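Local coordinates for putative sugar binding protein (PDB 6GQ0) that binds beta-D-galactose and probably serves as the extracellular solute-binding protein of a bacterial sugar uptake system, at residues Y31-V36 with L59-E64; A154-I159 with V214-G219; I158-L163 with V188-S193. All coordinates share one frame; numbering follows the deposited sequence.

Interaction 1: residues Y31-V36 with L59-E64; sequences YHFVLV and LGVDLE
His32 and Glu64 meet on one face of a parallel strand pair. His32 NE2 gives its N-H to Glu64 OE2 at 2.9 Å. The carboxylate offers its anti lone pair, the one turned away from the other oxygen, and the bond is bent, with 140° at the hydrogen. Ring and carboxylate are nearly coplanar, 16° apart, and OE2 lies close to the imidazole plane. The Glu64 chain runs extended beyond CG, and its CB also touches the ring edge. With CG anti to the backbone N (chi1 178°), the His32 ring lies where its NE2 can meet this carboxylate.

The backbones form a parallel ladder. Asp62 N is held by Tyr31 O at 2.7 Å. Phe33 N bonds to Asp62 O, and Glu64 N returns to Phe33 O in a nearly straight bond. Leu35 N bonds to Glu64 O at 3.0 Å, and the ladder continues from Leu35 to Ile66. On its other edge the strand 32-36 is bonded to Gly90 and Ile92, and His32 N is taken by the Asp89 carboxylate.

The opposite face is apolar. Val61 CG1 comes to 3.5 Å from Phe33 CD2, the two side chains crossing at about a right angle. Leu63 CD1 reaches Leu35 CB at 4.0 Å. Helix 43-59 covers Leu35 and Leu63, while Met280 of helix 269-284 packs on Phe33.

Gly60 ends helix 43-59 in a Schellman motif and turns the chain into strand 62-65. The whole is a beta-alpha-beta unit at the edge of its lobe's sheet, as in the Rossmann-like lobes of periplasmic binding proteins.

Interaction 2: residues A154-I159 with V214-G219; sequences ATVAII and VNAFYG
Asn215 takes hold of the start of strand 154-160 with its side chain. Its CB leaves the backbone with CG set between the backbone N and the carbonyl carbon (chi1 53°), which brings the amide alongside the backbone at Ala154 and Thr155. Asn215 CG lies 3.6 Å from Thr155 N. Beyond it, Asn215 OD1 accepts the N-H of Thr155 at 2.7 Å in a straight bond of 177°, with the donor tilted 30° from the carbonyl plane. The same OD1 lies against Ala154 CA. Asn215 ND2, the other branch, donates to a water at 3.2 Å, and this water also hydrogen-bonds Thr155 OG1. Both ends of the amide are thus engaged, which fixes its rotation.

Asn215 N in turn bonds to Thr155 O, in the carbonyl plane, and Ala216 N adds a weak bond to the same oxygen. From there the parallel ladder is regular: Ala157 N to Ala216 O, Tyr218 N to Ala157 O, and Ile159 N to Tyr218 O at 2.7 Å.

Side chains pack on both faces. On one, Val156 CG2 meets Ala216 CB at 3.7 Å. Ile158 and Tyr218 lie side by side, with Ile158 CG2 3.8 Å from Tyr218 CD2. On the other, Val214 CG1 sits over one face of the Phe217 ring, offset toward its rim, and touches Ala157 CB at 4.0 Å.

The Tyr218 hydroxyl bonds to Arg171 O, and its ring stacks with Phe175, both in helix 166-179. Helix 135-149 also covers this face, with Leu146 against Val156 and Ala216. Helices 197-210 and 224-234 close over Ala157, Ile159 and Phe217, so the strand pair is sandwiched between helices.

Interaction 3: residues I158-L163 with V188-S193; sequences IITGSL and VAIEES
Glu192 reaches across to the loop after strand 154-160, where its OE2 accepts the N-H of Leu163 at 2.9 Å. The bond is bent, 150° at the hydrogen, and the donor stands on the anti side, 25° out of the carboxylate plane. Glu192 CG stands anti to its own carbonyl carbon (chi1 -65°) and the extended chain spans to the loop. Leu163 also lies against this carboxylate, with CD1 3.5 Å from Glu192 CD, and the two side chains cross at about a right angle. Replacing Glu192 by alanine takes away the carboxylate, and is likely to leave Leu163 N without this acceptor and the Leu163 side chain without this neighbour.

The parallel ladder follows. Ile158 N bonds to Ala189 O, Glu191 N to Ile158 O, and Thr160 N to Glu191 O at 2.8 Å. Ser193 N ends it on Thr160 O at 2.7 Å. The Ser193 hydroxyl bonds to Asp224, and Thr160 OG1 to Thr220.

Ile158 CB meets Ile190 CG1 at 4.0 Å on the face covered by helix 166-179. On the other face, Ile159 CG2 touches Ser193 CB at 3.8 Å, and Ile159 CD1 lies against Glu191 CB.

Strand 154-160, helix 166-179 and strand 185-192 make a beta-alpha-beta unit. The loop past Thr160 leads into the helix that carries the galactose-binding residues His167 and Arg171, consistent with periplasmic binding proteins, whose ligand sites lie at C-terminal strand ends.

All three contacts are parallel strand pairs. Interaction 1 lies at the edge of one lobe, on strand 62-65, and interaction 3 at an outer edge of the other, on strand 185-192; their centres are about 36 Å apart. Interaction 2 is the buried one and lies one strand inward from interaction 3. These two share strand 154-160 through Ile158 and Ile159, and Val188 packs on Thr155 and Val214. The partly buried edge pairs each add a glutamate bond, to a histidine ring in interaction 1 and a loop amide in interaction 3. In interaction 2 the side chains are mostly apolar, and an asparagine amide adds the polar side-chain bond at its start.

Interaction 1: residues Y31-V36 with L59-E64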
loop_
_atom_site.group_PDB
_atom_site.type_symbol
_atom_site.label_atom_id
_atom_site.label_comp_id
_atom_site.label_asym_id
_atom_site.label_seq_id
_atom_site.Cartn_x
_atom_site.Cartn_y
_atom_site.Cartn_z
ATOM N N TYR A 31 -26.735 -3.212 -10.233
ATOM C CA TYR A 31 -25.872 -2.150 -9.743
ATOM C C TYR A 31 -24.588 -2.073 -10.560
ATOM O O TYR A 31 -24.002 -3.092 -10.928
ATOM C CB TYR A 31 -25.556 -2.372 -8.266
ATOM C CG TYR A 31 -26.693 -1.995 -7.341
ATOM C CD1 TYR A 31 -27.073 -0.669 -7.195
ATOM C CD2 TYR A 31 -27.372 -2.961 -6.609
ATOM C CE1 TYR A 31 -28.093 -0.314 -6.352
ATOM C CE2 TYR A 31 -28.398 -2.616 -5.761
ATOM C CZ TYR A 31 -28.758 -1.289 -5.638
ATOM O OH TYR A 31 -29.780 -0.926 -4.789
ATOM N N HIS A 32 -24.175 -0.858 -10.868
ATOM C CA HIS A 32 -22.972 -0.584 -11.616
ATOM C C HIS A 32 -21.987 0.161 -10.740
ATOM O O HIS A 32 -22.201 1.293 -10.418
ATOM C CB HIS A 32 -23.307 0.246 -12.846
ATOM C CG HIS A 32 -22.118 0.630 -13.662
ATOM N ND1 HIS A 32 -22.175 1.561 -14.671
ATOM C CD2 HIS A 32 -20.834 0.218 -13.609
ATOM C CE1 HIS A 32 -20.978 1.704 -15.205
ATOM N NE2 HIS A 32 -20.146 0.904 -14.571
ATOM N N PHE A 33 -20.911 -0.497 -10.363
ATOM C CA PHE A 33 -19.890 0.084 -9.521
ATOM C C PHE A 33 -18.586 0.254 -10.283
ATOM O O PHE A 33 -18.307 -0.494 -11.151
ATOM C CB PHE A 33 -19.616 -0.838 -8.335
ATOM C CG PHE A 33 -20.790 -1.076 -7.441
ATOM C CD1 PHE A 33 -21.807 -0.182 -7.339
ATOM C CD2 PHE A 33 -20.838 -2.190 -6.667
ATOM C CE1 PHE A 33 -22.867 -0.419 -6.514
ATOM C CE2 PHE A 33 -21.893 -2.432 -5.833
ATOM C CZ PHE A 33 -22.910 -1.547 -5.757
ATOM N N VAL A 34 -17.803 1.254 -9.944
ATOM C CA VAL A 34 -16.492 1.478 -10.551
ATOM C C VAL A 34 -15.424 1.295 -9.481
ATOM O O VAL A 34 -15.531 1.860 -8.385
ATOM C CB VAL A 34 -16.383 2.880 -11.181
ATOM C CG1 VAL A 34 -15.017 3.064 -11.858
ATOM C CG2 VAL A 34 -17.525 3.119 -12.161
ATOM N N LEU A 35 -14.397 0.508 -9.800
ATOM C CA LEU A 35 -13.214 0.361 -8.964
ATOM C C LEU A 35 -12.023 0.909 -9.741
ATOM O O LEU A 35 -11.742 0.453 -10.853
ATOM C CB LEU A 35 -12.996 -1.102 -8.566
ATOM C CG LEU A 35 -12.039 -1.359 -7.390
ATOM C CD1 LEU A 35 -12.237 -2.748 -6.819
ATOM C CD2 LEU A 35 -10.592 -1.182 -7.764
ATOM N N VAL A 36 -11.334 1.885 -9.160
ATOM C CA VAL A 36 -10.218 2.569 -9.798
ATOM C C VAL A 36 -8.939 2.138 -9.083
ATOM O O VAL A 36 -8.685 2.572 -7.947
ATOM C CB VAL A 36 -10.387 4.094 -9.768
ATOM C CG1 VAL A 36 -9.224 4.767 -10.452
ATOM C CG2 VAL A 36 -11.693 4.493 -10.452
ATOM N N LEU A 59 -22.774 -11.198 -6.384
ATOM C CA LEU A 59 -23.903 -10.341 -6.047
ATOM C C LEU A 59 -24.742 -9.932 -7.249
ATOM O O LEU A 59 -25.727 -9.209 -7.076
ATOM C CB LEU A 59 -23.415 -9.076 -5.342
ATOM C CG LEU A 59 -22.668 -9.216 -4.027
ATOM C CD1 LEU A 59 -22.012 -7.896 -3.795
ATOM C CD2 LEU A 59 -23.605 -9.566 -2.885
ATOM N N GLY A 60 -24.378 -10.353 -8.454
ATOM C CA GLY A 60 -25.080 -9.872 -9.628
ATOM C C GLY A 60 -24.839 -8.400 -9.873
ATOM O O GLY A 60 -25.765 -7.673 -10.257
ATOM N N VAL A 61 -23.613 -7.942 -9.652
ATOM C CA VAL A 61 -23.249 -6.535 -9.741
ATOM C C VAL A 61 -22.353 -6.349 -10.956
ATOM O O VAL A 61 -21.442 -7.150 -11.194
ATOM C CB VAL A 61 -22.553 -6.073 -8.446
ATOM C CG1 VAL A 61 -21.606 -4.913 -8.713
ATOM C CG2 VAL A 61 -23.597 -5.703 -7.396
ATOM N N ASP A 62 -22.632 -5.313 -11.746
ATOM C CA ASP A 62 -21.736 -4.915 -12.822
ATOM C C ASP A 62 -20.579 -4.136 -12.221
ATOM O O ASP A 62 -20.781 -3.056 -11.656
ATOM C CB ASP A 62 -22.464 -4.060 -13.856
ATOM C CG ASP A 62 -23.161 -4.891 -14.912
ATOM O OD1 ASP A 62 -22.569 -5.898 -15.362
ATOM O OD2 ASP A 62 -24.305 -4.539 -15.281
ATOM N N LEU A 63 -19.373 -4.679 -12.336
ATOM C CA LEU A 63 -18.172 -4.035 -11.826
ATOM C C LEU A 63 -17.301 -3.617 -12.997
ATOM O O LEU A 63 -16.882 -4.461 -13.797
ATOM C CB LEU A 63 -17.391 -4.963 -10.903
ATOM C CG LEU A 63 -16.072 -4.318 -10.479
ATOM C CD1 LEU A 63 -16.332 -3.155 -9.511
ATOM C CD2 LEU A 63 -15.151 -5.351 -9.885
ATOM N N GLU A 64 -17.021 -2.325 -13.092
ATOM C CA GLU A 64 -16.140 -1.800 -14.119
ATOM C C GLU A 64 -14.808 -1.427 -13.473
ATOM O O GLU A 64 -14.756 -0.571 -12.585
ATOM C CB GLU A 64 -16.788 -0.608 -14.815
ATOM C CG GLU A 64 -15.861 0.205 -15.657
ATOM C CD GLU A 64 -16.524 1.447 -16.209
ATOM O OE1 GLU A 64 -15.901 2.118 -17.062
ATOM O OE2 GLU A 64 -17.680 1.746 -15.814
#

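Interaction 2: residues A154-I159 with V214-G219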
loop_
_atom_site.group_PDB
_atom_site.type_symbol
_atom_site.label_atom_id
_atom_site.label_comp_id
_atom_site.label_asym_id
_atom_site.label_seq_id
_atom_site.Cartn_x
_atom_site.Cartn_y
_atom_site.Cartn_z
ATOM N N ALA A 154 20.480 -1.013 15.172
ATOM C CA ALA A 154 20.355 -0.784 13.738
ATOM C C ALA A 154 20.541 0.692 13.434
ATOM O O ALA A 154 20.183 1.554 14.237
ATOM C CB ALA A 154 18.997 -1.254 13.195
ATOM N N THR A 155 21.102 0.960 12.256
ATOM C CA THR A 155 21.257 2.298 11.689
ATOM C C THR A 155 20.437 2.270 10.405
ATOM O O THR A 155 20.874 1.703 9.394
ATOM C CB THR A 155 22.738 2.624 11.431
ATOM O OG1 THR A 155 23.464 2.536 12.663
ATOM C CG2 THR A 155 22.911 4.017 10.852
ATOM N N VAL A 156 19.244 2.871 10.452
ATOM C CA VAL A 156 18.187 2.623 9.482
ATOM C C VAL A 156 18.094 3.753 8.471
ATOM O O VAL A 156 18.104 4.936 8.829
ATOM C CB VAL A 156 16.830 2.451 10.208
ATOM C CG1 VAL A 156 15.701 2.294 9.195
ATOM C CG2 VAL A 156 16.899 1.275 11.170
ATOM N N ALA A 157 17.922 3.384 7.210
ATOM C CA ALA A 157 17.434 4.297 6.191
ATOM C C ALA A 157 16.057 3.835 5.729
ATOM O O ALA A 157 15.811 2.633 5.572
ATOM C CB ALA A 157 18.387 4.369 4.995
ATOM N N ILE A 158 15.164 4.796 5.511
ATOM C CA ILE A 158 13.793 4.524 5.092
ATOM C C ILE A 158 13.628 4.957 3.643
ATOM O O ILE A 158 13.935 6.101 3.293
ATOM C CB ILE A 158 12.769 5.245 5.983
ATOM C CG1 ILE A 158 12.947 4.835 7.454
ATOM C CG2 ILE A 158 11.346 4.966 5.464
ATOM C CD1 ILE A 158 11.880 5.387 8.407
ATOM N N ILE A 159 13.125 4.057 2.807
ATOM C CA ILE A 159 12.710 4.401 1.452
ATOM C C ILE A 159 11.185 4.385 1.429
ATOM O O ILE A 159 10.570 3.373 1.770
ATOM C CB ILE A 159 13.273 3.432 0.405
ATOM C CG1 ILE A 159 14.798 3.317 0.538
ATOM C CG2 ILE A 159 12.863 3.887 -0.992
ATOM C CD1 ILE A 159 15.494 4.595 0.286
ATOM N N VAL A 214 24.905 2.713 7.542
ATOM C CA VAL A 214 23.549 2.171 7.402
ATOM C C VAL A 214 23.623 0.658 7.250
ATOM O O VAL A 214 24.276 0.140 6.333
ATOM C CB VAL A 214 22.832 2.816 6.209
ATOM C CG1 VAL A 214 21.552 2.045 5.838
ATOM C CG2 VAL A 214 22.504 4.250 6.510
ATOM N N ASN A 215 22.987 -0.059 8.175
ATOM C CA ASN A 215 22.916 -1.515 8.133
ATOM C C ASN A 215 21.476 -2.013 8.084
ATOM O O ASN A 215 21.224 -3.209 8.286
ATOM C CB ASN A 215 23.656 -2.126 9.335
ATOM C CG ASN A 215 23.189 -1.566 10.682
ATOM O OD1 ASN A 215 22.024 -1.211 10.860
ATOM N ND2 ASN A 215 24.108 -1.503 11.642
ATOM N N ALA A 216 20.528 -1.137 7.800
ATOM C CA ALA A 216 19.120 -1.522 7.831
ATOM C C ALA A 216 18.342 -0.618 6.892
ATOM O O ALA A 216 18.488 0.607 6.956
ATOM C CB ALA A 216 18.567 -1.438 9.259
ATOM N N PHE A 217 17.534 -1.222 6.015
ATOM C CA PHE A 217 16.610 -0.488 5.161
ATOM C C PHE A 217 15.161 -0.900 5.440
ATOM O O PHE A 217 14.847 -2.084 5.616
ATOM C CB PHE A 217 16.901 -0.699 3.690
ATOM C CG PHE A 217 18.169 -0.042 3.222
ATOM C CD1 PHE A 217 19.392 -0.668 3.386
ATOM C CD2 PHE A 217 18.127 1.202 2.606
ATOM C CE1 PHE A 217 20.588 -0.073 2.910
ATOM C CE2 PHE A 217 19.320 1.805 2.130
ATOM C CZ PHE A 217 20.534 1.164 2.296
ATOM N N TYR A 218 14.291 0.097 5.463
ATOM C CA TYR A 218 12.844 -0.080 5.563
ATOM C C TYR A 218 12.214 0.558 4.334
ATOM O O TYR A 218 12.382 1.759 4.109
ATOM C CB TYR A 218 12.333 0.558 6.849
ATOM C CG TYR A 218 10.833 0.641 6.973
ATOM C CD1 TYR A 218 10.039 -0.463 6.738
ATOM C CD2 TYR A 218 10.226 1.827 7.344
ATOM C CE1 TYR A 218 8.640 -0.386 6.867
ATOM C CE2 TYR A 218 8.838 1.916 7.493
ATOM C CZ TYR A 218 8.058 0.805 7.251
ATOM O OH TYR A 218 6.689 0.876 7.399
ATOM N N GLY A 219 11.539 -0.247 3.516
ATOM C CA GLY A 219 10.792 0.249 2.362
ATOM C C GLY A 219 9.296 0.144 2.623
ATOM O O GLY A 219 8.832 -0.851 3.182
HETATM O O HOH W 1 23.807 0.078 14.396
#

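Interaction 3: residues I158-L163 with V188-S193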
loop_
_atom_site.group_PDB
_atom_site.type_symbol
_atom_site.label_atom_id
_atom_site.label_comp_id
_atom_site.label_asym_id
_atom_site.label_seq_id
_atom_site.Cartn_x
_atom_site.Cartn_y
_atom_site.Cartn_z
ATOM N N ILE A 158 15.164 4.796 5.511
ATOM C CA ILE A 158 13.793 4.524 5.092
ATOM C C ILE A 158 13.628 4.957 3.643
ATOM O O ILE A 158 13.935 6.101 3.293
ATOM C CB ILE A 158 12.769 5.245 5.983
ATOM C CG1 ILE A 158 12.947 4.835 7.454
ATOM C CG2 ILE A 158 11.346 4.966 5.464
ATOM C CD1 ILE A 158 11.880 5.387 8.407
ATOM N N ILE A 159 13.125 4.057 2.807
ATOM C CA ILE A 159 12.710 4.401 1.452
ATOM C C ILE A 159 11.185 4.385 1.429
ATOM O O ILE A 159 10.570 3.373 1.770
ATOM C CB ILE A 159 13.273 3.432 0.405
ATOM C CG1 ILE A 159 14.798 3.317 0.538
ATOM C CG2 ILE A 159 12.863 3.887 -0.992
ATOM C CD1 ILE A 159 15.494 4.595 0.286
ATOM N N THR A 160 10.579 5.492 1.026
ATOM C CA THR A 160 9.129 5.578 0.966
ATOM C C THR A 160 8.703 5.974 -0.443
ATOM O O THR A 160 9.452 6.627 -1.175
ATOM C CB THR A 160 8.581 6.560 2.014
ATOM O OG1 THR A 160 7.153 6.402 2.111
ATOM C CG2 THR A 160 8.926 8.002 1.661
ATOM N N GLY A 161 7.506 5.529 -0.833
ATOM C CA GLY A 161 7.009 5.834 -2.165
ATOM C C GLY A 161 6.820 7.322 -2.383
ATOM O O GLY A 161 7.166 7.854 -3.442
ATOM N N SER A 162 6.292 8.018 -1.382
ATOM C CA SER A 162 6.201 9.471 -1.456
ATOM C C SER A 162 5.871 10.014 -0.076
ATOM O O SER A 162 5.422 9.286 0.816
ATOM C CB SER A 162 5.161 9.932 -2.488
ATOM O OG SER A 162 3.856 9.960 -1.950
ATOM N N LEU A 163 6.107 11.309 0.084
ATOM C CA LEU A 163 5.821 11.989 1.328
ATOM C C LEU A 163 4.393 12.507 1.410
ATOM O O LEU A 163 3.965 12.905 2.494
ATOM C CB LEU A 163 6.798 13.142 1.532
ATOM C CG LEU A 163 8.241 12.659 1.479
ATOM C CD1 LEU A 163 9.169 13.819 1.228
ATOM C CD2 LEU A 163 8.595 11.897 2.751
ATOM N N VAL A 188 18.609 7.479 9.986
ATOM C CA VAL A 188 19.537 8.500 9.510
ATOM C C VAL A 188 19.121 9.118 8.183
ATOM O O VAL A 188 19.669 10.171 7.813
ATOM C CB VAL A 188 20.975 7.946 9.402
ATOM C CG1 VAL A 188 21.367 7.275 10.709
ATOM C CG2 VAL A 188 21.078 6.976 8.247
ATOM N N ALA A 189 18.186 8.513 7.457
ATOM C CA ALA A 189 17.766 9.038 6.164
ATOM C C ALA A 189 16.352 8.557 5.867
ATOM O O ALA A 189 15.955 7.462 6.278
ATOM C CB ALA A 189 18.713 8.601 5.038
ATOM N N ILE A 190 15.599 9.402 5.162
ATOM C CA ILE A 190 14.319 9.049 4.560
ATOM C C ILE A 190 14.324 9.608 3.144
ATOM O O ILE A 190 14.532 10.810 2.953
ATOM C CB ILE A 190 13.122 9.615 5.346
ATOM C CG1 ILE A 190 13.167 9.184 6.813
ATOM C CG2 ILE A 190 11.814 9.201 4.681
ATOM C CD1 ILE A 190 11.912 9.572 7.615
ATOM N N GLU A 191 14.094 8.749 2.157
ATOM C CA GLU A 191 14.146 9.148 0.759
ATOM C C GLU A 191 12.928 8.616 0.023
ATOM O O GLU A 191 12.394 7.563 0.368
ATOM C CB GLU A 191 15.420 8.625 0.061
ATOM C CG GLU A 191 16.733 9.172 0.609
ATOM C CD GLU A 191 16.913 10.659 0.360
ATOM O OE1 GLU A 191 16.406 11.164 -0.666
ATOM O OE2 GLU A 191 17.560 11.324 1.200
ATOM N N GLU A 192 12.527 9.335 -1.023
ATOM C CA GLU A 192 11.360 8.990 -1.822
ATOM C C GLU A 192 11.765 8.178 -3.040
ATOM O O GLU A 192 12.702 8.547 -3.755
ATOM C CB GLU A 192 10.639 10.243 -2.309
ATOM C CG GLU A 192 10.020 11.107 -1.260
ATOM C CD GLU A 192 9.295 12.279 -1.893
ATOM O OE1 GLU A 192 9.975 13.189 -2.421
ATOM O OE2 GLU A 192 8.043 12.259 -1.906
ATOM N N SER A 193 11.025 7.111 -3.314
ATOM C CA SER A 193 11.260 6.330 -4.516
ATOM C C SER A 193 10.303 6.669 -5.645
ATOM O O SER A 193 10.550 6.264 -6.783
ATOM C CB SER A 193 11.161 4.831 -4.206
ATOM O OG SER A 193 9.855 4.480 -3.756
#